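Local structure of R.MvaI (Kocuria varians, 2OAA) at a contact of chain A with DNA. The protein acts as a restriction endonuclease that recognises the double-stranded DNA sequence CCWGG and cleaves within it, in a metal-dependent reaction. Coordinates in Å, arbitrary orientation; residue numbers count along the deposited sequence, not the author numbering.

Contact 1: a contact of chain A with DNA. Residues 47-50, 53, 58, 74, 162. With nucleotides of chain B; nucleotides of chain C.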
loop_
_atom_site.group_PDB
_atom_site.type_symbol
_atom_site.label_atom_id
_atom_site.label_comp_id
_atom_site.label_asym_id
_atom_site.label_seq_id
_atom_site.Cartn_x
_atom_site.Cartn_y
_atom_site.Cartn_z
ATOM N N ASP A 47 12.423 -7.599 5.406
ATOM C CA ASP A 47 12.227 -8.766 4.555
ATOM C C ASP A 47 11.222 -8.459 3.474
ATOM O O ASP A 47 10.563 -7.419 3.509
ATOM C CB ASP A 47 11.804 -9.990 5.373
ATOM C CG ASP A 47 10.376 -9.912 5.853
ATOM O OD1 ASP A 47 9.447 -9.978 5.008
ATOM O OD2 ASP A 47 10.170 -9.805 7.078
ATOM N N ASN A 48 11.110 -9.364 2.513
ATOM C CA ASN A 48 10.174 -9.167 1.424
ATOM C C ASN A 48 9.120 -10.267 1.326
ATOM O O ASN A 48 8.564 -10.509 0.251
ATOM C CB ASN A 48 10.915 -8.955 0.096
ATOM C CG ASN A 48 11.801 -10.118 -0.277
ATOM O OD1 ASN A 48 11.669 -11.219 0.273
ATOM N ND2 ASN A 48 12.705 -9.888 -1.232
ATOM N N LEU A 49 8.860 -10.931 2.448
ATOM C CA LEU A 49 7.839 -11.982 2.488
ATOM C C LEU A 49 6.445 -11.403 2.691
ATOM O O LEU A 49 6.263 -10.480 3.481
ATOM C CB LEU A 49 8.130 -12.994 3.600
ATOM C CG LEU A 49 9.452 -13.782 3.586
ATOM C CD1 LEU A 49 9.277 -15.042 4.436
ATOM C CD2 LEU A 49 9.915 -14.158 2.185
ATOM N N ASP A 50 5.465 -11.968 1.991
ATOM C CA ASP A 50 4.062 -11.595 2.189
ATOM C C ASP A 50 3.433 -12.383 3.343
ATOM O O ASP A 50 2.450 -13.110 3.164
ATOM C CB ASP A 50 3.268 -11.754 0.884
ATOM C CG ASP A 50 3.371 -13.157 0.280
ATOM O OD1 ASP A 50 4.128 -14.012 0.807
ATOM O OD2 ASP A 50 2.689 -13.403 -0.745
ATOM N N ASP A 53 4.030 -9.507 10.261
ATOM C CA ASP A 53 5.275 -8.989 10.836
ATOM C C ASP A 53 5.636 -9.586 12.181
ATOM O O ASP A 53 6.819 -9.765 12.482
ATOM C CB ASP A 53 5.177 -7.481 11.000
ATOM C CG ASP A 53 5.010 -6.785 9.696
ATOM O OD1 ASP A 53 5.882 -6.958 8.812
ATOM O OD2 ASP A 53 4.003 -6.072 9.545
ATOM N N GLU A 58 -0.038 -8.282 11.454
ATOM C CA GLU A 58 0.595 -7.320 10.576
ATOM C C GLU A 58 0.726 -5.989 11.315
ATOM O O GLU A 58 -0.192 -5.572 12.011
ATOM C CB GLU A 58 -0.283 -7.144 9.327
ATOM C CG GLU A 58 0.107 -6.003 8.420
ATOM C CD GLU A 58 1.404 -6.228 7.676
ATOM O OE1 GLU A 58 1.890 -7.388 7.630
ATOM O OE2 GLU A 58 1.927 -5.231 7.112
ATOM N N THR A 74 0.814 -5.408 -1.594
ATOM C CA THR A 74 1.016 -5.327 -3.034
ATOM C C THR A 74 0.804 -6.680 -3.674
ATOM O O THR A 74 1.040 -7.726 -3.053
ATOM C CB THR A 74 2.446 -4.792 -3.432
ATOM O OG1 THR A 74 3.435 -5.815 -3.277
ATOM C CG2 THR A 74 2.851 -3.605 -2.584
ATOM N N LYS A 162 -1.591 -12.414 5.189
ATOM C CA LYS A 162 -0.899 -11.234 5.723
ATOM C C LYS A 162 -1.753 -10.391 6.672
ATOM O O LYS A 162 -1.226 -9.805 7.631
ATOM C CB LYS A 162 -0.412 -10.358 4.542
ATOM C CG LYS A 162 0.486 -9.181 4.901
ATOM C CD LYS A 162 0.563 -8.220 3.702
ATOM C CE LYS A 162 1.376 -6.972 3.983
ATOM N NZ LYS A 162 2.813 -7.181 3.700
ATOM P P DC B 5 3.884 -10.602 -6.079
ATOM O OP1 DC B 5 3.270 -11.870 -6.544
ATOM O OP2 DC B 5 3.216 -9.313 -6.394
ATOM O "O5'" DC B 5 4.099 -10.707 -4.504
ATOM C "C5'" DC B 5 4.151 -9.537 -3.691
ATOM C "C4'" DC B 5 5.410 -9.525 -2.854
ATOM O "O4'" DC B 5 6.586 -9.261 -3.656
ATOM C "C3'" DC B 5 5.446 -8.421 -1.815
ATOM O "O3'" DC B 5 4.612 -8.766 -0.712
ATOM C "C2'" DC B 5 6.917 -8.404 -1.460
ATOM C "C1'" DC B 5 7.543 -8.559 -2.848
ATOM N N1 DC B 5 7.849 -7.277 -3.506
ATOM C C2 DC B 5 8.957 -6.542 -3.065
ATOM O O2 DC B 5 9.625 -6.977 -2.116
ATOM N N3 DC B 5 9.267 -5.379 -3.681
ATOM C C4 DC B 5 8.516 -4.939 -4.693
ATOM N N4 DC B 5 8.876 -3.800 -5.287
ATOM C C5 DC B 5 7.367 -5.653 -5.145
ATOM C C6 DC B 5 7.075 -6.808 -4.531
ATOM P P DC B 6 3.990 -7.606 0.205
ATOM O OP1 DC B 6 3.150 -8.287 1.223
ATOM O OP2 DC B 6 3.393 -6.561 -0.666
ATOM O "O5'" DC B 6 5.258 -6.977 0.925
ATOM C "C5'" DC B 6 6.075 -7.773 1.779
ATOM C "C4'" DC B 6 7.259 -6.968 2.258
ATOM O "O4'" DC B 6 8.120 -6.599 1.159
ATOM C "C3'" DC B 6 6.898 -5.631 2.883
ATOM O "O3'" DC B 6 6.399 -5.806 4.206
ATOM C "C2'" DC B 6 8.236 -4.928 2.850
ATOM C "C1'" DC B 6 8.747 -5.352 1.470
ATOM N N1 DC B 6 8.416 -4.389 0.406
ATOM C C2 DC B 6 9.115 -3.184 0.368
ATOM O O2 DC B 6 9.948 -2.954 1.257
ATOM N N3 DC B 6 8.863 -2.299 -0.624
ATOM C C4 DC B 6 7.945 -2.582 -1.551
ATOM N N4 DC B 6 7.752 -1.692 -2.528
ATOM C C5 DC B 6 7.192 -3.795 -1.521
ATOM C C6 DC B 6 7.459 -4.663 -0.534
ATOM P P DT B 7 5.352 -4.743 4.802
ATOM O OP1 DT B 7 5.142 -5.171 6.209
ATOM O OP2 DT B 7 4.193 -4.639 3.883
ATOM O "O5'" DT B 7 6.148 -3.365 4.793
ATOM C "C5'" DT B 7 7.238 -3.161 5.687
ATOM C "C4'" DT B 7 7.898 -1.828 5.427
ATOM O "O4'" DT B 7 8.438 -1.753 4.090
ATOM C "C3'" DT B 7 6.985 -0.620 5.496
ATOM O "O3'" DT B 7 6.634 -0.327 6.848
ATOM C "C2'" DT B 7 7.868 0.428 4.854
ATOM C "C1'" DT B 7 8.448 -0.379 3.683
ATOM N N1 DT B 7 7.636 -0.248 2.456
ATOM C C2 DT B 7 7.876 0.851 1.668
ATOM O O2 DT B 7 8.736 1.673 1.927
ATOM N N3 DT B 7 7.066 0.957 0.566
ATOM C C4 DT B 7 6.061 0.095 0.183
ATOM O O4 DT B 7 5.404 0.335 -0.828
ATOM C C5 DT B 7 5.869 -1.051 1.050
ATOM C C7 DT B 7 4.798 -2.041 0.716
ATOM C C6 DT B 7 6.664 -1.171 2.124
ATOM P P DG C 8 17.994 3.447 0.663
ATOM O OP1 DG C 8 18.908 3.762 1.793
ATOM O OP2 DG C 8 18.528 3.418 -0.723
ATOM O "O5'" DG C 8 17.269 2.065 0.975
ATOM C "C5'" DG C 8 17.695 0.841 0.395
ATOM C "C4'" DG C 8 16.820 -0.282 0.897
ATOM O "O4'" DG C 8 15.435 -0.041 0.578
ATOM C "C3'" DG C 8 17.104 -1.649 0.300
ATOM O "O3'" DG C 8 18.239 -2.218 0.958
ATOM C "C2'" DG C 8 15.823 -2.392 0.626
ATOM C "C1'" DG C 8 14.760 -1.298 0.482
ATOM N N9 DG C 8 14.021 -1.315 -0.778
ATOM C C8 DG C 8 14.028 -0.344 -1.750
ATOM N N7 DG C 8 13.240 -0.617 -2.754
ATOM C C5 DG C 8 12.681 -1.844 -2.429
ATOM C C6 DG C 8 11.739 -2.640 -3.133
ATOM O O6 DG C 8 11.190 -2.407 -4.217
ATOM N N1 DG C 8 11.446 -3.812 -2.447
ATOM C C2 DG C 8 11.988 -4.176 -1.238
ATOM N N2 DG C 8 11.585 -5.357 -0.741
ATOM N N3 DG C 8 12.860 -3.440 -0.567
ATOM C C4 DG C 8 13.159 -2.295 -1.216
HETATM O O HOH W 1 3.900 -6.729 -6.010
HETATM O O HOH W 2 0.903 -9.109 -0.513
#
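Loop residues 47-50 lie along the minor groove of the duplex, and the end of strand 70-74 and the last residue of helix 152-162 meet the phosphates of chain B. Thr74 takes the DC6 phosphate with two groups. Thr74 OG1, the hydroxyl, donates to OP2 of DC6 at 2.7 Å, and Thr74 N donates to the same oxygen at 3.0 Å. OG1 is tucked in between N and C of its own backbone (chi1 77°), which turns it to the same side as the N-H. Water 1 links OG1 to the DC5 phosphate, and water 2 links the Thr74 carbonyl to OP1 of DC6. Lys162 runs extended and bends only at its last torsion (chi4 87°). Lys162 NZ bridges two phosphates: it meets OP1 of DC6 at 2.7 Å and OP2 of DT7 at 2.9 Å, both as salt bridges. Asn48 turns its CB to the groove, 3.2 Å from O2 of the DC5 base, which pairs with DG8 of chain C. Asp47 OD1 uses its anti lone pair to accept from Leu49 N at 2.8 Å, which probably steadies the loop. Asp53 OD1 lies 3.2 Å from OP1 of DT7, and Glu58 OE2 lies near the same oxygen. Both are calcium-site residues, so the DT7 phosphate is probably the scissile one. The site gathers a loop, the start of strand 57-63, a strand end and a helix end around one backbone stretch.

Contact 2: a contact of chain A with DNA. Residues 28-29, 32, 46, 218. With nucleotides of chain B; nucleotides of chain C.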
loop_
_atom_site.group_PDB
_atom_site.type_symbol
_atom_site.label_atom_id
_atom_site.label_comp_id
_atom_site.label_asym_id
_atom_site.label_seq_id
_atom_site.Cartn_x
_atom_site.Cartn_y
_atom_site.Cartn_z
ATOM N N ARG A 28 16.412 5.285 8.094
ATOM C CA ARG A 28 16.513 5.271 6.638
ATOM C C ARG A 28 15.868 6.525 6.101
ATOM O O ARG A 28 14.677 6.757 6.282
ATOM C CB ARG A 28 15.856 4.025 6.035
ATOM C CG ARG A 28 16.029 3.909 4.532
ATOM C CD ARG A 28 15.651 2.508 4.068
ATOM N NE ARG A 28 16.688 1.538 4.423
ATOM C CZ ARG A 28 16.509 0.220 4.427
ATOM N NH1 ARG A 28 15.333 -0.312 4.120
ATOM N NH2 ARG A 28 17.525 -0.578 4.758
ATOM N N LYS A 29 16.659 7.347 5.436
ATOM C CA LYS A 29 16.152 8.599 4.892
ATOM C C LYS A 29 15.150 8.279 3.796
ATOM O O LYS A 29 15.301 7.291 3.083
ATOM C CB LYS A 29 17.293 9.486 4.379
ATOM C CG LYS A 29 18.175 10.037 5.492
ATOM C CD LYS A 29 19.253 10.973 4.949
ATOM C CE LYS A 29 20.053 11.615 6.079
ATOM N NZ LYS A 29 21.270 12.340 5.583
ATOM N N THR A 32 10.068 5.847 3.489
ATOM C CA THR A 32 10.101 4.530 4.096
ATOM C C THR A 32 10.603 4.526 5.540
ATOM O O THR A 32 10.350 3.584 6.278
ATOM C CB THR A 32 10.962 3.577 3.247
ATOM O OG1 THR A 32 10.711 2.226 3.629
ATOM C CG2 THR A 32 12.438 3.872 3.432
ATOM N N GLU A 46 14.521 -6.409 8.043
ATOM C CA GLU A 46 13.636 -6.166 6.907
ATOM C C GLU A 46 13.567 -7.417 6.050
ATOM O O GLU A 46 14.517 -8.217 6.000
ATOM C CB GLU A 46 14.045 -4.929 6.086
ATOM C CG GLU A 46 15.257 -5.085 5.193
ATOM C CD GLU A 46 15.751 -3.740 4.686
ATOM O OE1 GLU A 46 16.710 -3.207 5.278
ATOM O OE2 GLU A 46 15.171 -3.204 3.717
ATOM N N SER A 218 19.321 6.199 -6.389
ATOM C CA SER A 218 20.611 6.131 -5.705
ATOM C C SER A 218 20.962 4.667 -5.530
ATOM O O SER A 218 20.090 3.794 -5.645
ATOM C CB SER A 218 20.543 6.803 -4.332
ATOM O OG SER A 218 19.746 6.031 -3.443
ATOM P P DT B 7 5.352 -4.743 4.802
ATOM O OP1 DT B 7 5.142 -5.171 6.209
ATOM O OP2 DT B 7 4.193 -4.639 3.883
ATOM O "O5'" DT B 7 6.148 -3.365 4.793
ATOM C "C5'" DT B 7 7.238 -3.161 5.687
ATOM C "C4'" DT B 7 7.898 -1.828 5.427
ATOM O "O4'" DT B 7 8.438 -1.753 4.090
ATOM C "C3'" DT B 7 6.985 -0.620 5.496
ATOM O "O3'" DT B 7 6.634 -0.327 6.848
ATOM C "C2'" DT B 7 7.868 0.428 4.854
ATOM C "C1'" DT B 7 8.448 -0.379 3.683
ATOM N N1 DT B 7 7.636 -0.248 2.456
ATOM C C2 DT B 7 7.876 0.851 1.668
ATOM O O2 DT B 7 8.736 1.673 1.927
ATOM N N3 DT B 7 7.066 0.957 0.566
ATOM C C4 DT B 7 6.061 0.095 0.183
ATOM O O4 DT B 7 5.404 0.335 -0.828
ATOM C C5 DT B 7 5.869 -1.051 1.050
ATOM C C7 DT B 7 4.798 -2.041 0.716
ATOM C C6 DT B 7 6.664 -1.171 2.124
ATOM P P DG C 7 14.352 7.138 -3.563
ATOM O OP1 DG C 7 15.661 7.842 -3.595
ATOM O OP2 DG C 7 14.000 6.198 -4.652
ATOM O "O5'" DG C 7 14.232 6.333 -2.195
ATOM C "C5'" DG C 7 14.583 6.928 -0.957
ATOM C "C4'" DG C 7 14.945 5.855 0.044
ATOM O "O4'" DG C 7 13.797 4.986 0.218
ATOM C "C3'" DG C 7 16.091 4.937 -0.381
ATOM O "O3'" DG C 7 16.778 4.487 0.786
ATOM C "C2'" DG C 7 15.368 3.798 -1.078
ATOM C "C1'" DG C 7 14.088 3.675 -0.261
ATOM N N9 DG C 7 12.939 3.196 -1.032
ATOM C C8 DG C 7 12.468 3.699 -2.223
ATOM N N7 DG C 7 11.457 3.021 -2.703
ATOM C C5 DG C 7 11.238 2.018 -1.768
ATOM C C6 DG C 7 10.289 0.961 -1.760
ATOM O O6 DG C 7 9.426 0.692 -2.607
ATOM N N1 DG C 7 10.417 0.165 -0.627
ATOM C C2 DG C 7 11.345 0.355 0.371
ATOM N N2 DG C 7 11.315 -0.528 1.383
ATOM N N3 DG C 7 12.238 1.335 0.375
ATOM C C4 DG C 7 12.131 2.121 -0.720
ATOM P P DG C 8 17.994 3.447 0.663
ATOM O OP1 DG C 8 18.908 3.762 1.793
ATOM O OP2 DG C 8 18.528 3.418 -0.723
ATOM O "O5'" DG C 8 17.269 2.065 0.975
ATOM C "C5'" DG C 8 17.695 0.841 0.395
ATOM C "C4'" DG C 8 16.820 -0.282 0.897
ATOM O "O4'" DG C 8 15.435 -0.041 0.578
ATOM C "C3'" DG C 8 17.104 -1.649 0.300
ATOM O "O3'" DG C 8 18.239 -2.218 0.958
ATOM C "C2'" DG C 8 15.823 -2.392 0.626
ATOM C "C1'" DG C 8 14.760 -1.298 0.482
ATOM N N9 DG C 8 14.021 -1.315 -0.778
ATOM C C8 DG C 8 14.028 -0.344 -1.750
ATOM N N7 DG C 8 13.240 -0.617 -2.754
ATOM C C5 DG C 8 12.681 -1.844 -2.429
ATOM C C6 DG C 8 11.739 -2.640 -3.133
ATOM O O6 DG C 8 11.190 -2.407 -4.217
ATOM N N1 DG C 8 11.446 -3.812 -2.447
ATOM C C2 DG C 8 11.988 -4.176 -1.238
ATOM N N2 DG C 8 11.585 -5.357 -0.741
ATOM N N3 DG C 8 12.860 -3.440 -0.567
ATOM C C4 DG C 8 13.159 -2.295 -1.216
ATOM P P DT C 9 19.121 -3.329 0.205
ATOM O OP1 DT C 9 20.307 -3.608 1.057
ATOM O OP2 DT C 9 19.309 -2.913 -1.205
ATOM O "O5'" DT C 9 18.186 -4.614 0.219
ATOM C "C5'" DT C 9 17.636 -5.098 1.439
ATOM C "C4'" DT C 9 16.938 -6.417 1.205
ATOM O "O4'" DT C 9 15.787 -6.192 0.348
ATOM C "C3'" DT C 9 17.802 -7.442 0.475
ATOM O "O3'" DT C 9 17.433 -8.764 0.860
ATOM C "C2'" DT C 9 17.433 -7.210 -0.977
ATOM C "C1'" DT C 9 15.943 -6.916 -0.870
ATOM N N1 DT C 9 15.427 -6.076 -1.974
ATOM C C2 DT C 9 14.344 -6.522 -2.706
ATOM O O2 DT C 9 13.754 -7.563 -2.465
ATOM N N3 DT C 9 13.972 -5.694 -3.737
ATOM C C4 DT C 9 14.553 -4.495 -4.096
ATOM O O4 DT C 9 14.119 -3.871 -5.059
ATOM C C5 DT C 9 15.665 -4.077 -3.273
ATOM C C7 DT C 9 16.347 -2.781 -3.575
ATOM C C6 DT C 9 16.038 -4.876 -2.267
HETATM O O HOH W 3 11.276 6.003 0.910
HETATM O O HOH W 4 12.630 0.279 3.977
HETATM O O HOH W 5 13.150 -3.932 2.328
#
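The guanidinium of Arg28 lies with one face over the sugar of DG8 of chain C, whose C4' stands 3.5 Å above the centre of the plane. At its edge, in plane, are the Glu46 carboxylate and water 4. Arg28 NH2 donates to Glu46 OE1 at 2.8 Å along the syn lone pair, and Arg28 NH1 donates to Glu46 OE2 at 2.9 Å from above the carboxylate plane. This two-point grip, a salt bridge at NH2 and a hydrogen bond at NH1, fixes the rotation of both groups and may offset the charge of Glu46. Arg28 CG is anti to the backbone N, and the chain bends at chi3 (-75°) to lay the group over the sugar. Glu46 OE2 also holds water 5, which reaches N3 of DG8 at 3.0 Å. Thr32 reads a base directly: OG1, anti to the backbone N (chi1 -165°), donates to O2 of DT7 of chain B at 2.7 Å, on the sugar edge in the minor groove. Water 4 joins OG1 and Arg28 NH1 to N2 of DG7 of chain C. Water 3 links Thr32 N to O4' of DG7. These groups come from loops: Arg28 and Lys29 follow strand 23-25, Thr32 precedes helix 33-41, and Glu46 lies beyond that helix.

Contact 3: a contact of chain A with DNA. Residues 93, 101, 103-104, 114-117. With nucleotides of chain C.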
loop_
_atom_site.group_PDB
_atom_site.type_symbol
_atom_site.label_atom_id
_atom_site.label_comp_id
_atom_site.label_asym_id
_atom_site.label_seq_id
_atom_site.Cartn_x
_atom_site.Cartn_y
_atom_site.Cartn_z
ATOM N N LYS A 93 5.209 7.319 -19.145
ATOM C CA LYS A 93 5.825 8.544 -19.658
ATOM C C LYS A 93 7.330 8.505 -19.437
ATOM O O LYS A 93 7.819 7.774 -18.572
ATOM C CB LYS A 93 5.217 9.796 -19.005
ATOM C CG LYS A 93 5.607 9.999 -17.547
ATOM C CD LYS A 93 4.869 11.182 -16.941
ATOM C CE LYS A 93 5.220 11.314 -15.469
ATOM N NZ LYS A 93 4.822 12.631 -14.908
ATOM N N ILE A 101 7.910 5.534 -16.974
ATOM C CA ILE A 101 7.387 5.371 -15.617
ATOM C C ILE A 101 5.872 5.458 -15.657
ATOM O O ILE A 101 5.286 5.990 -16.605
ATOM C CB ILE A 101 7.956 6.431 -14.629
ATOM C CG1 ILE A 101 7.606 7.856 -15.086
ATOM C CG2 ILE A 101 9.459 6.243 -14.437
ATOM C CD1 ILE A 101 8.028 8.961 -14.072
ATOM N N HIS A 103 3.034 6.079 -12.549
ATOM C CA HIS A 103 2.424 6.164 -11.217
ATOM C C HIS A 103 1.009 6.656 -11.416
ATOM O O HIS A 103 0.798 7.775 -11.873
ATOM C CB HIS A 103 3.166 7.153 -10.307
ATOM C CG HIS A 103 4.612 6.846 -10.090
ATOM N ND1 HIS A 103 5.602 7.425 -10.854
ATOM C CD2 HIS A 103 5.244 6.077 -9.171
ATOM C CE1 HIS A 103 6.781 7.003 -10.435
ATOM N NE2 HIS A 103 6.595 6.196 -9.403
ATOM N N GLN A 104 0.044 5.814 -11.057
ATOM C CA GLN A 104 -1.364 6.163 -11.170
ATOM C C GLN A 104 -2.135 5.581 -10.017
ATOM O O GLN A 104 -2.112 4.375 -9.808
ATOM C CB GLN A 104 -1.974 5.584 -12.458
ATOM C CG GLN A 104 -1.441 6.183 -13.719
ATOM C CD GLN A 104 -1.970 7.567 -13.964
ATOM O OE1 GLN A 104 -1.325 8.383 -14.616
ATOM N NE2 GLN A 104 -3.160 7.845 -13.462
ATOM N N SER A 114 -5.406 12.545 -15.926
ATOM C CA SER A 114 -3.990 12.851 -15.826
ATOM C C SER A 114 -3.592 13.907 -16.832
ATOM O O SER A 114 -4.000 13.857 -17.996
ATOM C CB SER A 114 -3.161 11.602 -16.060
ATOM O OG SER A 114 -1.783 11.942 -16.088
ATOM N N ASN A 115 -2.798 14.870 -16.386
ATOM C CA ASN A 115 -2.277 15.881 -17.297
ATOM C C ASN A 115 -0.920 15.492 -17.860
ATOM O O ASN A 115 -0.575 15.883 -18.974
ATOM C CB ASN A 115 -2.218 17.257 -16.628
ATOM C CG ASN A 115 -3.496 18.064 -16.833
ATOM O OD1 ASN A 115 -3.913 18.817 -15.951
ATOM N ND2 ASN A 115 -4.117 17.914 -18.001
ATOM N N SER A 116 -0.164 14.702 -17.105
ATOM C CA SER A 116 1.202 14.370 -17.507
ATOM C C SER A 116 1.327 13.044 -18.257
ATOM O O SER A 116 2.374 12.756 -18.836
ATOM C CB SER A 116 2.150 14.428 -16.309
ATOM O OG SER A 116 1.978 13.323 -15.456
ATOM N N TYR A 117 0.265 12.243 -18.239
ATOM C CA TYR A 117 0.227 10.966 -18.953
ATOM C C TYR A 117 -0.757 11.063 -20.115
ATOM O O TYR A 117 -1.622 11.951 -20.121
ATOM C CB TYR A 117 -0.186 9.835 -18.007
ATOM C CG TYR A 117 0.866 9.475 -16.982
ATOM C CD1 TYR A 117 1.809 8.479 -17.243
ATOM C CD2 TYR A 117 0.943 10.152 -15.749
ATOM C CE1 TYR A 117 2.787 8.153 -16.299
ATOM C CE2 TYR A 117 1.905 9.821 -14.805
ATOM C CZ TYR A 117 2.818 8.820 -15.088
ATOM O OH TYR A 117 3.779 8.465 -14.166
ATOM P P DC C 4 -0.678 13.308 -13.041
ATOM O OP1 DC C 4 -0.182 14.228 -14.097
ATOM O OP2 DC C 4 -1.460 12.111 -13.425
ATOM O "O5'" DC C 4 0.568 12.825 -12.180
ATOM C "C5'" DC C 4 1.449 13.771 -11.581
ATOM C "C4'" DC C 4 2.277 13.105 -10.509
ATOM O "O4'" DC C 4 1.460 12.708 -9.395
ATOM C "C3'" DC C 4 3.018 11.833 -10.928
ATOM O "O3'" DC C 4 4.352 12.167 -11.320
ATOM C "C2'" DC C 4 3.001 10.971 -9.674
ATOM C "C1'" DC C 4 2.272 11.830 -8.645
ATOM N N1 DC C 4 1.418 11.071 -7.723
ATOM C C2 DC C 4 1.747 11.072 -6.365
ATOM O O2 DC C 4 2.690 11.777 -5.981
ATOM N N3 DC C 4 1.025 10.310 -5.508
ATOM C C4 DC C 4 0.004 9.583 -5.964
ATOM N N4 DC C 4 -0.652 8.818 -5.090
ATOM C C5 DC C 4 -0.383 9.602 -7.338
ATOM C C6 DC C 4 0.345 10.355 -8.175
ATOM P P DC C 5 5.430 11.005 -11.609
ATOM O OP1 DC C 5 6.555 11.664 -12.321
ATOM O OP2 DC C 5 4.747 9.846 -12.226
ATOM O "O5'" DC C 5 5.947 10.578 -10.161
ATOM C "C5'" DC C 5 6.446 11.563 -9.256
ATOM C "C4'" DC C 5 6.629 10.983 -7.872
ATOM O "O4'" DC C 5 5.410 10.424 -7.352
ATOM C "C3'" DC C 5 7.665 9.873 -7.700
ATOM O "O3'" DC C 5 8.939 10.470 -7.432
ATOM C "C2'" DC C 5 7.160 9.121 -6.474
ATOM C "C1'" DC C 5 5.801 9.759 -6.168
ATOM N N1 DC C 5 4.759 8.793 -5.802
ATOM C C2 DC C 5 4.817 8.217 -4.533
ATOM O O2 DC C 5 5.715 8.574 -3.760
ATOM N N3 DC C 5 3.898 7.294 -4.180
ATOM C C4 DC C 5 2.940 6.946 -5.041
ATOM N N4 DC C 5 2.066 6.014 -4.659
ATOM C C5 DC C 5 2.839 7.535 -6.335
ATOM C C6 DC C 5 3.763 8.446 -6.672
HETATM O O HOH W 6 -0.556 9.907 -11.365
HETATM O O HOH W 7 -3.837 10.384 -12.609
#
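The DC4 phosphate of chain C comes first, and two serines of loop 114-117 hold its two oxygens. Ser114 OG, anti to its backbone N (chi1 174°), donates to OP2 of DC4 at 2.7 Å. Ser116 OG donates to OP1 of DC4 at 2.7 Å, and Ser116 N to the same OP1 at 3.0 Å. Ser114 OG also accepts from Tyr117 N, which ties the loop to the group that binds the DNA. Water 7 joins OP2 to Gln104 NE2, and water 6 joins it to the His103 carbonyl. At the DC5 phosphate, Tyr117 OH donates tip-on to OP2 of DC5 at 2.6 Å, and His103 ND1 donates to OP2 of DC5 at 2.9 Å, close to the imidazole plane. Tyr117 OH accepts from His103 N in a nearly straight bond (173° at H), which sets the hydroxyl in place. Lys93 lays its CD over one face of the Tyr117 ring. Lys93 NZ donates to Ser116 OG and makes a weak, long salt bridge to OP1 of DC5 at 3.3 Å. One face of the His103 ring meets the DC5 sugar. The site fixes two successive phosphates of chain C, backbone contacts that likely hold the duplex whatever its sequence.

Contacts 1 and 2 are neighbours, with C-alpha centres about 17 Å apart. They share DT7 of chain B and DG8 of chain C, and Glu46 of contact 2 directly precedes Asp47 of contact 1 in sequence. Contact 3 stands off, with its C-alpha centre about 28 Å from that of contact 1 and 25 Å from that of contact 2. It has no residue or nucleotide in common with them, but lies on chain C, 5' of the nucleotides that contacts 1 and 2 meet there. One protein chain thus reaches both DNA strands from opposite sides of its cleft, which fits an enzyme acting as a monomer.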